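Local atomic coordinates of molybdopterin biosynthesis moeA protein (Pyrococcus horikoshii, PDB entry 1WU2), a protein that probably takes part in molybdenum cofactor biosynthesis, helping to insert molybdenum into molybdopterin as other members of the MoeA family do. Residues N22-T27 / V181-G186; R38-D43 / T159-Q164; L79-E84 / V122-D127. All blocks are in the same frame, centred on the assembly; numbering follows the deposited sequence.

Interaction 1 of 3, residues N22-T27 / V181-G186; sequences NEIEDT and VKPKVG
Val181 meets Asp26 and Thr27 where the chain is about to enter the first strand, 184-190, of an alpha/beta domain. That domain is the probable molybdopterin-binding part of the protein. The contact joins the loop after helix 10-20 to the connection leading into that strand. A single hydrogen bond links the two. Val181 N donates to Asp26 O at 3.2 Å, and the N-H points straight at the oxygen, with an angle of 179°. The donor does not lie in the carbonyl plane but above it, 37° out. The same carbonyl group is also touched by the valine side chain. CG1 of Val181 is anti to the backbone N, with chi1 167°. This leaves CG2 beside that N, on the side of the loop. Val181 CG2 packs 3.8 Å from Asp26 O and 3.9 Å from Asp26 CB. It also lies 3.9 Å from Asp26 C, so one methyl group sits against the Asp26-Thr27 peptide. Lys182 turns away from the loop and packs against Arg38. Pro183 makes the apolar half of the contact with Ile24, and the two side chains cross obliquely. A single methyl of Ile24, CD1, rests on the proline ring, 3.7 Å from Pro183 CB and 3.8 Å from Pro183 CG. Helix 300-319 lies beside this pair, and its Met318 touches both Ile24 and Pro183. Lys184 begins the strand. Its NZ is 6.4 Å from Asp26 OD2, too far for a salt bridge, although the opposite charges may attract weakly. Val185 follows, its backbone hydrogen-bonded to both Glu226 and Ile228 of strand 226-233.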
ATOM      1  N   ASN A  22      18.613 -10.833 -11.757  1.00 34.80           N
ATOM      2  CA  ASN A  22      19.560 -10.455 -10.708  1.00 35.20           C
ATOM      3  C   ASN A  22      19.170  -9.143 -10.034  1.00 35.48           C
ATOM      4  O   ASN A  22      18.468  -8.316 -10.621  1.00 35.24           O
ATOM      5  CB  ASN A  22      20.967 -10.323 -11.292  1.00 35.34           C
ATOM      6  CG  ASN A  22      21.464 -11.615 -11.912  1.00 35.51           C
ATOM      7  OD1 ASN A  22      21.455 -12.667 -11.275  1.00 35.70           O
ATOM      8  ND2 ASN A  22      21.898 -11.542 -13.164  1.00 36.03           N
ATOM      9  N   GLU A  23      19.629  -8.966  -8.796  1.00 35.96           N
ATOM     10  CA  GLU A  23      19.470  -7.701  -8.090  1.00 36.36           C
ATOM     11  C   GLU A  23      20.324  -6.639  -8.778  1.00 36.74           C
ATOM     12  O   GLU A  23      21.528  -6.821  -8.941  1.00 36.68           O
ATOM     13  CB  GLU A  23      19.884  -7.839  -6.620  1.00 36.38           C
ATOM     14  CG  GLU A  23      19.490  -6.645  -5.757  1.00 36.54           C
ATOM     15  CD  GLU A  23      19.779  -6.856  -4.282  1.00 36.53           C
ATOM     16  OE1 GLU A  23      19.239  -7.818  -3.699  1.00 37.01           O
ATOM     17  OE2 GLU A  23      20.542  -6.057  -3.703  1.00 36.28           O
ATOM     18  N   ILE A  24      19.688  -5.555  -9.214  1.00 37.25           N
ATOM     19  CA  ILE A  24      20.400  -4.394  -9.748  1.00 37.77           C
ATOM     20  C   ILE A  24      21.401  -3.869  -8.711  1.00 38.00           C
ATOM     21  O   ILE A  24      21.087  -3.780  -7.524  1.00 37.95           O
ATOM     22  CB  ILE A  24      19.389  -3.292 -10.189  1.00 37.88           C
ATOM     23  CG1 ILE A  24      18.841  -3.612 -11.582  1.00 38.13           C
ATOM     24  CG2 ILE A  24      20.028  -1.901 -10.196  1.00 38.30           C
ATOM     25  CD1 ILE A  24      17.612  -2.806 -11.960  1.00 38.09           C
ATOM     26  N   GLU A  25      22.601  -3.526  -9.174  1.00 38.45           N
ATOM     27  CA  GLU A  25      23.685  -3.078  -8.294  1.00 38.79           C
ATOM     28  C   GLU A  25      23.582  -1.584  -8.012  1.00 38.62           C
ATOM     29  O   GLU A  25      23.858  -1.139  -6.899  1.00 38.79           O
ATOM     30  CB  GLU A  25      25.063  -3.350  -8.913  1.00 38.96           C
ATOM     31  CG  GLU A  25      25.268  -4.727  -9.530  1.00 40.02           C
ATOM     32  CD  GLU A  25      26.222  -4.688 -10.714  1.00 41.44           C
ATOM     33  OE1 GLU A  25      27.452  -4.623 -10.486  1.00 42.52           O
ATOM     34  OE2 GLU A  25      25.746  -4.711 -11.873  1.00 42.02           O
ATOM     35  N   ASP A  26      23.198  -0.819  -9.031  1.00 38.52           N
ATOM     36  CA  ASP A  26      23.255   0.642  -8.984  1.00 38.53           C
ATOM     37  C   ASP A  26      22.388   1.236  -7.877  1.00 38.27           C
ATOM     38  O   ASP A  26      21.258   0.801  -7.666  1.00 38.35           O
ATOM     39  CB  ASP A  26      22.820   1.235 -10.330  1.00 38.72           C
ATOM     40  CG  ASP A  26      23.807   0.949 -11.451  1.00 39.38           C
ATOM     41  OD1 ASP A  26      24.661   0.046 -11.297  1.00 39.68           O
ATOM     42  OD2 ASP A  26      23.798   1.581 -12.531  1.00 40.33           O
ATOM     43  N   THR A  27      22.934   2.230  -7.177  1.00 37.94           N
ATOM     44  CA  THR A  27      22.193   2.994  -6.175  1.00 37.60           C
ATOM     45  C   THR A  27      22.306   4.496  -6.443  1.00 37.21           C
ATOM     46  O   THR A  27      23.106   4.932  -7.265  1.00 37.16           O
ATOM     47  CB  THR A  27      22.711   2.690  -4.751  1.00 37.54           C
ATOM     48  OG1 THR A  27      23.965   3.348  -4.539  1.00 38.01           O
ATOM     49  CG2 THR A  27      23.041   1.212  -4.568  1.00 37.58           C
ATOM     50  N   VAL A 181      18.332   2.177  -7.586  1.00 28.14           N
ATOM     51  CA  VAL A 181      17.821   2.782  -8.807  1.00 28.18           C
ATOM     52  C   VAL A 181      16.633   1.948  -9.269  1.00 28.12           C
ATOM     53  O   VAL A 181      16.681   0.717  -9.222  1.00 28.15           O
ATOM     54  CB  VAL A 181      18.905   2.830  -9.914  1.00 28.14           C
ATOM     55  CG1 VAL A 181      18.298   3.162 -11.277  1.00 28.13           C
ATOM     56  CG2 VAL A 181      19.984   3.845  -9.553  1.00 28.39           C
ATOM     57  N   LYS A 182      15.567   2.627  -9.684  1.00 28.15           N
ATOM     58  CA  LYS A 182      14.361   1.969 -10.167  1.00 28.19           C
ATOM     59  C   LYS A 182      14.678   1.218 -11.451  1.00 28.43           C
ATOM     60  O   LYS A 182      15.200   1.818 -12.393  1.00 28.59           O
ATOM     61  CB  LYS A 182      13.266   2.993 -10.455  1.00 28.05           C
ATOM     62  CG  LYS A 182      12.816   3.788  -9.251  1.00 28.02           C
ATOM     63  CD  LYS A 182      11.534   4.544  -9.558  1.00 28.09           C
ATOM     64  CE  LYS A 182      11.080   5.384  -8.381  1.00 28.03           C
ATOM     65  NZ  LYS A 182       9.755   6.002  -8.651  1.00 28.03           N
ATOM     66  N   PRO A 183      14.377  -0.081 -11.502  1.00 28.60           N
ATOM     67  CA  PRO A 183      14.549  -0.845 -12.740  1.00 28.71           C
ATOM     68  C   PRO A 183      13.733  -0.230 -13.866  1.00 28.88           C
ATOM     69  O   PRO A 183      12.550   0.050 -13.684  1.00 28.94           O
ATOM     70  CB  PRO A 183      14.002  -2.235 -12.385  1.00 28.74           C
ATOM     71  CG  PRO A 183      14.042  -2.311 -10.907  1.00 28.70           C
ATOM     72  CD  PRO A 183      13.852  -0.919 -10.411  1.00 28.56           C
ATOM     73  N   LYS A 184      14.369  -0.001 -15.005  1.00 29.15           N
ATOM     74  CA  LYS A 184      13.669   0.485 -16.182  1.00 29.27           C
ATOM     75  C   LYS A 184      12.947  -0.692 -16.835  1.00 29.08           C
ATOM     76  O   LYS A 184      13.569  -1.693 -17.169  1.00 29.03           O
ATOM     77  CB  LYS A 184      14.658   1.124 -17.155  1.00 29.51           C
ATOM     78  CG  LYS A 184      15.338   2.377 -16.608  1.00 30.06           C
ATOM     79  CD  LYS A 184      16.647   2.694 -17.348  1.00 31.01           C
ATOM     80  CE  LYS A 184      17.739   3.235 -16.418  1.00 31.56           C
ATOM     81  NZ  LYS A 184      19.090   2.676 -16.752  1.00 32.04           N
ATOM     82  N   VAL A 185      11.632  -0.569 -16.995  1.00 28.99           N
ATOM     83  CA  VAL A 185      10.800  -1.625 -17.563  1.00 28.92           C
ATOM     84  C   VAL A 185      10.173  -1.135 -18.862  1.00 29.01           C
ATOM     85  O   VAL A 185       9.307  -0.268 -18.839  1.00 28.67           O
ATOM     86  CB  VAL A 185       9.669  -2.022 -16.582  1.00 28.90           C
ATOM     87  CG1 VAL A 185       8.731  -3.064 -17.200  1.00 28.93           C
ATOM     88  CG2 VAL A 185      10.251  -2.524 -15.275  1.00 28.63           C
ATOM     89  N   GLY A 186      10.611  -1.696 -19.986  1.00 29.29           N
ATOM     90  CA  GLY A 186      10.040  -1.378 -21.281  1.00 29.66           C
ATOM     91  C   GLY A 186       8.641  -1.949 -21.439  1.00 30.04           C
ATOM     92  O   GLY A 186       8.319  -2.987 -20.866  1.00 29.77           O
TER

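Interaction 2 of 3, residues R38-D43 / T159-Q164; sequences RVLAED and TILRPQ
Leu40 faces Thr159 and Leu161 across a short antiparallel pairing centred on Val39 and Ile160. Within the MoeA N-terminal region, it joins the loop between strands 27-31 and 44-45 to the approach to helix 163-171. Val39 and Ile160 form a non-hydrogen-bonded pair, with CA atoms 4.8 Å apart, and the bridge is a single one. A backbone hydrogen bond flanks it at each end. Leu161 N donates to Arg38 O at 3.1 Å, and Leu40 N donates to Thr159 O at the same 3.1 Å. Each carbonyl also receives a CA-H contact, from Ile160 CA on Arg38 O and from Val39 CA on Thr159 O. The side chain of Leu40 begins near the partner backbone: CB lies 4.0 Å from Thr159 O. CG is anti to the carbonyl carbon, with chi1 -82°, and meets Leu161 CD2 at 3.9 Å. At the tip, CD1 touches that same methyl and also Thr159 CB, each at 4.1 Å. Leu40 runs side by side with Thr159 but crosses Leu161 at about a right angle. Val177 of strand 176-180 packs on both leucines. The hydroxyl of Thr159 bonds to the carbonyl of Arg156. Just beyond the pairing, Arg162 is the N-cap of helix 163-171, and Gln164 NE2 in that helix bonds to Leu369 O of the second subunit. The polar grip across the contact is made by backbone N-H and C=O groups alone. The two buried leucines pack against each other beside the bridge, and no side-chain polar group takes part across it.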
ATOM      1  N   ARG A  38      10.554   4.259  -1.712  1.00 29.11           N
ATOM      2  CA  ARG A  38      11.834   3.801  -2.241  1.00 29.10           C
ATOM      3  C   ARG A  38      12.409   2.660  -1.411  1.00 28.94           C
ATOM      4  O   ARG A  38      12.033   2.462  -0.259  1.00 28.74           O
ATOM      5  CB  ARG A  38      12.825   4.959  -2.298  1.00 29.07           C
ATOM      6  CG  ARG A  38      12.498   5.965  -3.380  1.00 29.58           C
ATOM      7  CD  ARG A  38      12.900   5.500  -4.771  1.00 30.36           C
ATOM      8  NE  ARG A  38      13.281   6.627  -5.616  1.00 31.42           N
ATOM      9  CZ  ARG A  38      14.267   6.625  -6.504  1.00 31.47           C
ATOM     10  NH1 ARG A  38      15.016   5.546  -6.702  1.00 31.42           N
ATOM     11  NH2 ARG A  38      14.501   7.725  -7.208  1.00 32.87           N
ATOM     12  N   VAL A  39      13.336   1.925  -2.012  1.00 28.93           N
ATOM     13  CA  VAL A  39      13.911   0.732  -1.402  1.00 28.88           C
ATOM     14  C   VAL A  39      15.356   0.983  -1.003  1.00 28.88           C
ATOM     15  O   VAL A  39      16.183   1.300  -1.849  1.00 28.76           O
ATOM     16  CB  VAL A  39      13.864  -0.459  -2.374  1.00 28.77           C
ATOM     17  CG1 VAL A  39      14.338  -1.744  -1.682  1.00 28.85           C
ATOM     18  CG2 VAL A  39      12.460  -0.624  -2.936  1.00 28.81           C
ATOM     19  N   LEU A  40      15.651   0.822   0.284  1.00 29.04           N
ATOM     20  CA  LEU A  40      16.999   1.022   0.809  1.00 29.25           C
ATOM     21  C   LEU A  40      18.019   0.091   0.160  1.00 29.29           C
ATOM     22  O   LEU A  40      17.808  -1.120   0.090  1.00 29.11           O
ATOM     23  CB  LEU A  40      17.022   0.803   2.324  1.00 29.39           C
ATOM     24  CG  LEU A  40      16.582   1.971   3.205  1.00 29.75           C
ATOM     25  CD1 LEU A  40      16.684   1.555   4.664  1.00 29.92           C
ATOM     26  CD2 LEU A  40      17.431   3.209   2.940  1.00 30.14           C
ATOM     27  N   ALA A  41      19.128   0.672  -0.296  1.00 29.38           N
ATOM     28  CA  ALA A  41      20.209  -0.079  -0.932  1.00 29.54           C
ATOM     29  C   ALA A  41      21.036  -0.870   0.076  1.00 29.66           C
ATOM     30  O   ALA A  41      21.649  -1.878  -0.278  1.00 29.72           O
ATOM     31  CB  ALA A  41      21.113   0.863  -1.704  1.00 29.54           C
ATOM     32  N   GLU A  42      21.064  -0.401   1.321  1.00 29.78           N
ATOM     33  CA  GLU A  42      21.883  -1.015   2.366  1.00 29.91           C
ATOM     34  C   GLU A  42      21.299  -0.804   3.763  1.00 29.44           C
ATOM     35  O   GLU A  42      20.360  -0.030   3.948  1.00 29.47           O
ATOM     36  CB  GLU A  42      23.306  -0.439   2.315  1.00 30.16           C
ATOM     37  CG  GLU A  42      23.375   1.075   2.504  1.00 31.34           C
ATOM     38  CD  GLU A  42      24.781   1.636   2.347  1.00 33.23           C
ATOM     39  OE1 GLU A  42      25.738   1.019   2.875  1.00 34.45           O
ATOM     40  OE2 GLU A  42      24.929   2.701   1.702  1.00 33.54           O
ATOM     41  N   ASP A  43      21.867  -1.505   4.741  1.00 28.98           N
ATOM     42  CA  ASP A  43      21.581  -1.252   6.149  1.00 28.71           C
ATOM     43  C   ASP A  43      21.958   0.190   6.501  1.00 28.68           C
ATOM     44  O   ASP A  43      22.963   0.715   6.015  1.00 28.85           O
ATOM     45  CB  ASP A  43      22.386  -2.204   7.048  1.00 28.53           C
ATOM     46  CG  ASP A  43      21.869  -3.643   7.022  1.00 28.17           C
ATOM     47  OD1 ASP A  43      20.725  -3.900   6.586  1.00 26.30           O
ATOM     48  OD2 ASP A  43      22.555  -4.591   7.441  1.00 28.00           O
ATOM     49  N   THR A 159      14.159  -2.429   2.948  1.00 26.81           N
ATOM     50  CA  THR A 159      13.033  -1.744   3.564  1.00 26.63           C
ATOM     51  C   THR A 159      12.407  -0.773   2.570  1.00 26.29           C
ATOM     52  O   THR A 159      13.114  -0.061   1.862  1.00 26.02           O
ATOM     53  CB  THR A 159      13.499  -0.988   4.824  1.00 26.67           C
ATOM     54  OG1 THR A 159      13.980  -1.924   5.796  1.00 27.12           O
ATOM     55  CG2 THR A 159      12.334  -0.291   5.525  1.00 26.82           C
ATOM     56  N   ILE A 160      11.077  -0.770   2.519  1.00 26.00           N
ATOM     57  CA  ILE A 160      10.318   0.156   1.689  1.00 25.82           C
ATOM     58  C   ILE A 160       9.923   1.288   2.617  1.00 25.75           C
ATOM     59  O   ILE A 160       9.109   1.099   3.517  1.00 25.93           O
ATOM     60  CB  ILE A 160       9.071  -0.525   1.076  1.00 25.78           C
ATOM     61  CG1 ILE A 160       9.470  -1.767   0.272  1.00 25.88           C
ATOM     62  CG2 ILE A 160       8.316   0.445   0.160  1.00 25.85           C
ATOM     63  CD1 ILE A 160       8.322  -2.726   0.036  1.00 25.85           C
ATOM     64  N   LEU A 161      10.510   2.460   2.393  1.00 25.78           N
ATOM     65  CA  LEU A 161      10.458   3.553   3.352  1.00 25.88           C
ATOM     66  C   LEU A 161       9.057   4.148   3.496  1.00 25.92           C
ATOM     67  O   LEU A 161       8.373   4.404   2.513  1.00 25.85           O
ATOM     68  CB  LEU A 161      11.466   4.642   2.962  1.00 25.99           C
ATOM     69  CG  LEU A 161      12.935   4.199   2.938  1.00 26.01           C
ATOM     70  CD1 LEU A 161      13.796   5.194   2.167  1.00 26.31           C
ATOM     71  CD2 LEU A 161      13.472   4.013   4.346  1.00 26.26           C
ATOM     72  N   ARG A 162       8.633   4.333   4.743  1.00 26.05           N
ATOM     73  CA  ARG A 162       7.384   5.015   5.056  1.00 26.28           C
ATOM     74  C   ARG A 162       7.735   6.301   5.801  1.00 26.13           C
ATOM     75  O   ARG A 162       8.901   6.538   6.092  1.00 26.01           O
ATOM     76  CB  ARG A 162       6.470   4.125   5.907  1.00 26.43           C
ATOM     77  CG  ARG A 162       6.503   2.642   5.563  1.00 27.18           C
ATOM     78  CD  ARG A 162       7.290   1.815   6.562  1.00 28.59           C
ATOM     79  NE  ARG A 162       6.458   0.926   7.360  1.00 28.99           N
ATOM     80  CZ  ARG A 162       6.859   0.333   8.481  1.00 29.91           C
ATOM     81  NH1 ARG A 162       8.082   0.525   8.961  1.00 30.36           N
ATOM     82  NH2 ARG A 162       6.028  -0.464   9.133  1.00 30.46           N
ATOM     83  N   PRO A 163       6.750   7.151   6.080  1.00 26.00           N
ATOM     84  CA  PRO A 163       6.993   8.400   6.813  1.00 25.94           C
ATOM     85  C   PRO A 163       7.780   8.266   8.125  1.00 26.08           C
ATOM     86  O   PRO A 163       8.640   9.111   8.377  1.00 25.89           O
ATOM     87  CB  PRO A 163       5.580   8.905   7.086  1.00 26.00           C
ATOM     88  CG  PRO A 163       4.797   8.405   5.916  1.00 26.06           C
ATOM     89  CD  PRO A 163       5.338   7.032   5.671  1.00 26.09           C
ATOM     90  N   GLN A 164       7.503   7.232   8.922  1.00 26.07           N
ATOM     91  CA  GLN A 164       8.210   7.009  10.186  1.00 26.05           C
ATOM     92  C   GLN A 164       9.673   6.600   9.972  1.00 26.35           C
ATOM     93  O   GLN A 164      10.544   6.957  10.777  1.00 26.31           O
ATOM     94  CB  GLN A 164       7.474   5.990  11.086  1.00 25.99           C
ATOM     95  CG  GLN A 164       7.350   4.552  10.539  1.00 25.52           C
ATOM     96  CD  GLN A 164       5.946   4.223  10.039  1.00 24.98           C
ATOM     97  OE1 GLN A 164       5.456   4.854   9.103  1.00 23.86           O
ATOM     98  NE2 GLN A 164       5.302   3.232  10.658  1.00 23.96           N
TER

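Interaction 3 of 3, residues L79-E84 / V122-D127; sequences LTVIEE and VKREGD
Arg124 bends at chi2, -60°, and again at chi3, and its guanidinium comes to meet Glu84, whose side chain runs extended beyond CG. The two reach tip to tip. Arg124 NH2 and Glu84 OE2 form a salt bridge at 2.8 Å, with the carboxylate and guanidinium planes 40° apart. The other terminal nitrogen, Arg124 NH1, lies 3.2 Å from Val81 CG2. One face of the guanidinium has Gly126 O above it, offset toward the rim and not hydrogen-bonded. The backbones meet once: Val81 N donates to Asp127 O at 3.1 Å, with an N-H...O angle of 173°. An alanine in place of Arg124 would probably leave the Glu84 carboxylate without its charged mate and open a gap beside Val81 CG2. The weakly bonded strand 123-125 is an outermost strand of a mixed sheet within this chain. It forms a beta hairpin with strand 128-131, turning through Gly126 and Asp127; strand 128-131 lies between it and strand 77-84. Arg124 therefore spans this middle strand, packing on Ile129, while Tyr61 of strand 60-63 touches both Arg124 and Val81.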
ATOM      1  N   LEU A  79      17.351   9.990  53.286  1.00 51.12           N
ATOM      2  CA  LEU A  79      18.435  10.475  52.436  1.00 50.39           C
ATOM      3  C   LEU A  79      18.568  11.988  52.600  1.00 49.66           C
ATOM      4  O   LEU A  79      17.646  12.650  53.071  1.00 49.61           O
ATOM      5  CB  LEU A  79      18.175  10.125  50.967  1.00 50.35           C
ATOM      6  CG  LEU A  79      17.844   8.663  50.651  1.00 50.23           C
ATOM      7  CD1 LEU A  79      17.383   8.526  49.209  1.00 49.95           C
ATOM      8  CD2 LEU A  79      19.039   7.754  50.923  1.00 50.23           C
ATOM      9  N   THR A  80      19.720  12.528  52.210  1.00 48.83           N
ATOM     10  CA  THR A  80      19.997  13.955  52.341  1.00 48.19           C
ATOM     11  C   THR A  80      20.150  14.591  50.957  1.00 47.61           C
ATOM     12  O   THR A  80      20.900  14.097  50.117  1.00 47.43           O
ATOM     13  CB  THR A  80      21.276  14.181  53.182  1.00 48.23           C
ATOM     14  OG1 THR A  80      21.240  13.368  54.364  1.00 48.06           O
ATOM     15  CG2 THR A  80      21.333  15.606  53.721  1.00 48.19           C
ATOM     16  N   VAL A  81      19.428  15.686  50.736  1.00 46.95           N
ATOM     17  CA  VAL A  81      19.464  16.415  49.472  1.00 46.43           C
ATOM     18  C   VAL A  81      20.607  17.435  49.490  1.00 46.07           C
ATOM     19  O   VAL A  81      20.509  18.483  50.135  1.00 45.96           O
ATOM     20  CB  VAL A  81      18.115  17.122  49.193  1.00 46.38           C
ATOM     21  CG1 VAL A  81      18.126  17.810  47.827  1.00 46.15           C
ATOM     22  CG2 VAL A  81      16.964  16.125  49.279  1.00 46.43           C
ATOM     23  N   ILE A  82      21.686  17.108  48.778  1.00 45.54           N
ATOM     24  CA  ILE A  82      22.878  17.959  48.690  1.00 45.09           C
ATOM     25  C   ILE A  82      22.814  18.990  47.559  1.00 44.80           C
ATOM     26  O   ILE A  82      23.554  19.974  47.576  1.00 44.86           O
ATOM     27  CB  ILE A  82      24.154  17.092  48.514  1.00 45.02           C
ATOM     28  CG1 ILE A  82      24.193  16.464  47.104  1.00 44.87           C
ATOM     29  CG2 ILE A  82      24.255  16.064  49.650  1.00 44.86           C
ATOM     30  CD1 ILE A  82      24.911  15.127  46.997  1.00 44.67           C
ATOM     31  N   GLU A  83      21.958  18.756  46.569  1.00 44.38           N
ATOM     32  CA  GLU A  83      21.848  19.664  45.425  1.00 44.10           C
ATOM     33  C   GLU A  83      20.477  19.623  44.755  1.00 43.96           C
ATOM     34  O   GLU A  83      19.778  18.613  44.794  1.00 43.90           O
ATOM     35  CB  GLU A  83      22.928  19.344  44.384  1.00 44.03           C
ATOM     36  CG  GLU A  83      22.905  20.258  43.164  1.00 43.80           C
ATOM     37  CD  GLU A  83      24.044  20.011  42.199  1.00 43.57           C
ATOM     38  OE1 GLU A  83      24.485  18.851  42.071  1.00 43.10           O
ATOM     39  OE2 GLU A  83      24.487  20.985  41.553  1.00 43.92           O
ATOM     40  N   GLU A  84      20.110  20.748  44.150  1.00 43.84           N
ATOM     41  CA  GLU A  84      18.966  20.834  43.257  1.00 43.84           C
ATOM     42  C   GLU A  84      19.439  21.450  41.945  1.00 43.76           C
ATOM     43  O   GLU A  84      19.826  22.619  41.903  1.00 43.73           O
ATOM     44  CB  GLU A  84      17.860  21.686  43.880  1.00 43.87           C
ATOM     45  CG  GLU A  84      17.457  21.235  45.275  1.00 44.09           C
ATOM     46  CD  GLU A  84      16.166  21.871  45.749  1.00 44.36           C
ATOM     47  OE1 GLU A  84      15.857  23.004  45.319  1.00 44.46           O
ATOM     48  OE2 GLU A  84      15.461  21.233  46.557  1.00 44.88           O
ATOM     49  N   VAL A 122       7.771  10.720  47.761  1.00 53.85           N
ATOM     50  CA  VAL A 122       8.553  10.921  48.983  1.00 54.41           C
ATOM     51  C   VAL A 122       8.086  12.158  49.752  1.00 54.94           C
ATOM     52  O   VAL A 122       7.549  13.101  49.170  1.00 55.00           O
ATOM     53  CB  VAL A 122      10.070  11.038  48.686  1.00 54.39           C
ATOM     54  CG1 VAL A 122      10.592   9.748  48.083  1.00 54.39           C
ATOM     55  CG2 VAL A 122      10.372  12.220  47.768  1.00 54.47           C
ATOM     56  N   LYS A 123       8.302  12.140  51.066  1.00 55.63           N
ATOM     57  CA  LYS A 123       7.944  13.257  51.937  1.00 56.21           C
ATOM     58  C   LYS A 123       9.132  14.206  52.064  1.00 56.51           C
ATOM     59  O   LYS A 123      10.217  13.792  52.469  1.00 56.48           O
ATOM     60  CB  LYS A 123       7.525  12.742  53.318  1.00 56.29           C
ATOM     61  CG  LYS A 123       6.667  13.719  54.109  1.00 56.80           C
ATOM     62  CD  LYS A 123       5.208  13.686  53.655  1.00 57.46           C
ATOM     63  CE  LYS A 123       4.542  15.047  53.806  1.00 57.74           C
ATOM     64  NZ  LYS A 123       4.997  16.015  52.768  1.00 57.93           N
ATOM     65  N   ARG A 124       8.915  15.476  51.721  1.00 57.01           N
ATOM     66  CA  ARG A 124       9.976  16.486  51.744  1.00 57.40           C
ATOM     67  C   ARG A 124       9.936  17.290  53.046  1.00 57.43           C
ATOM     68  O   ARG A 124       9.249  18.310  53.138  1.00 57.46           O
ATOM     69  CB  ARG A 124       9.863  17.420  50.527  1.00 57.58           C
ATOM     70  CG  ARG A 124      11.055  17.370  49.583  1.00 58.33           C
ATOM     71  CD  ARG A 124      12.389  17.758  50.222  1.00 59.32           C
ATOM     72  NE  ARG A 124      12.979  18.952  49.613  1.00 60.11           N
ATOM     73  CZ  ARG A 124      14.267  19.288  49.684  1.00 60.72           C
ATOM     74  NH1 ARG A 124      15.139  18.531  50.342  1.00 61.12           N
ATOM     75  NH2 ARG A 124      14.691  20.396  49.091  1.00 61.09           N
ATOM     76  N   GLU A 125      10.672  16.814  54.048  1.00 57.47           N
ATOM     77  CA  GLU A 125      10.773  17.484  55.343  1.00 57.52           C
ATOM     78  C   GLU A 125      12.114  18.215  55.465  1.00 57.28           C
ATOM     79  O   GLU A 125      13.098  17.650  55.942  1.00 57.24           O
ATOM     80  CB  GLU A 125      10.604  16.467  56.477  1.00 57.62           C
ATOM     81  CG  GLU A 125      10.422  17.082  57.859  1.00 58.07           C
ATOM     82  CD  GLU A 125      10.739  16.107  58.980  1.00 58.56           C
ATOM     83  OE1 GLU A 125      10.163  14.997  58.988  1.00 58.82           O
ATOM     84  OE2 GLU A 125      11.567  16.451  59.851  1.00 58.73           O
ATOM     85  N   GLY A 126      12.140  19.473  55.027  1.00 57.00           N
ATOM     86  CA  GLY A 126      13.338  20.295  55.100  1.00 56.78           C
ATOM     87  C   GLY A 126      14.354  19.955  54.023  1.00 56.49           C
ATOM     88  O   GLY A 126      14.107  20.194  52.838  1.00 56.42           O
ATOM     89  N   ASP A 127      15.495  19.404  54.438  1.00 56.13           N
ATOM     90  CA  ASP A 127      16.561  18.993  53.519  1.00 55.86           C
ATOM     91  C   ASP A 127      16.662  17.465  53.432  1.00 55.41           C
ATOM     92  O   ASP A 127      17.611  16.932  52.860  1.00 55.34           O
ATOM     93  CB  ASP A 127      17.910  19.591  53.959  1.00 55.92           C
ATOM     94  CG  ASP A 127      18.195  20.950  53.322  1.00 56.28           C
ATOM     95  OD1 ASP A 127      19.131  21.635  53.787  1.00 56.48           O
ATOM     96  OD2 ASP A 127      17.548  21.416  52.357  1.00 56.62           O
TER

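How the interactions relate
Following the chain from the N terminus, residues 22-27 come first and wait longest for their partner, 181-186. Interaction 1 therefore closes the widest loop. Interaction 2 lies within that loop, and interaction 3 within interaction 2, so all three nest and none cross. Interactions 1 and 2 are neighbours, with centres 16 Å apart, and they touch through Thr27 with Ala41 and Lys182 with Arg38. Interaction 1 ties the N-terminal region to the start of the probable molybdopterin-binding domain. Interaction 2 holds the two ends of the long excursion together. Interaction 3 lies far out on that excursion, its centre 50 Å from interaction 2, and fastens one edge of a separate beta sheet.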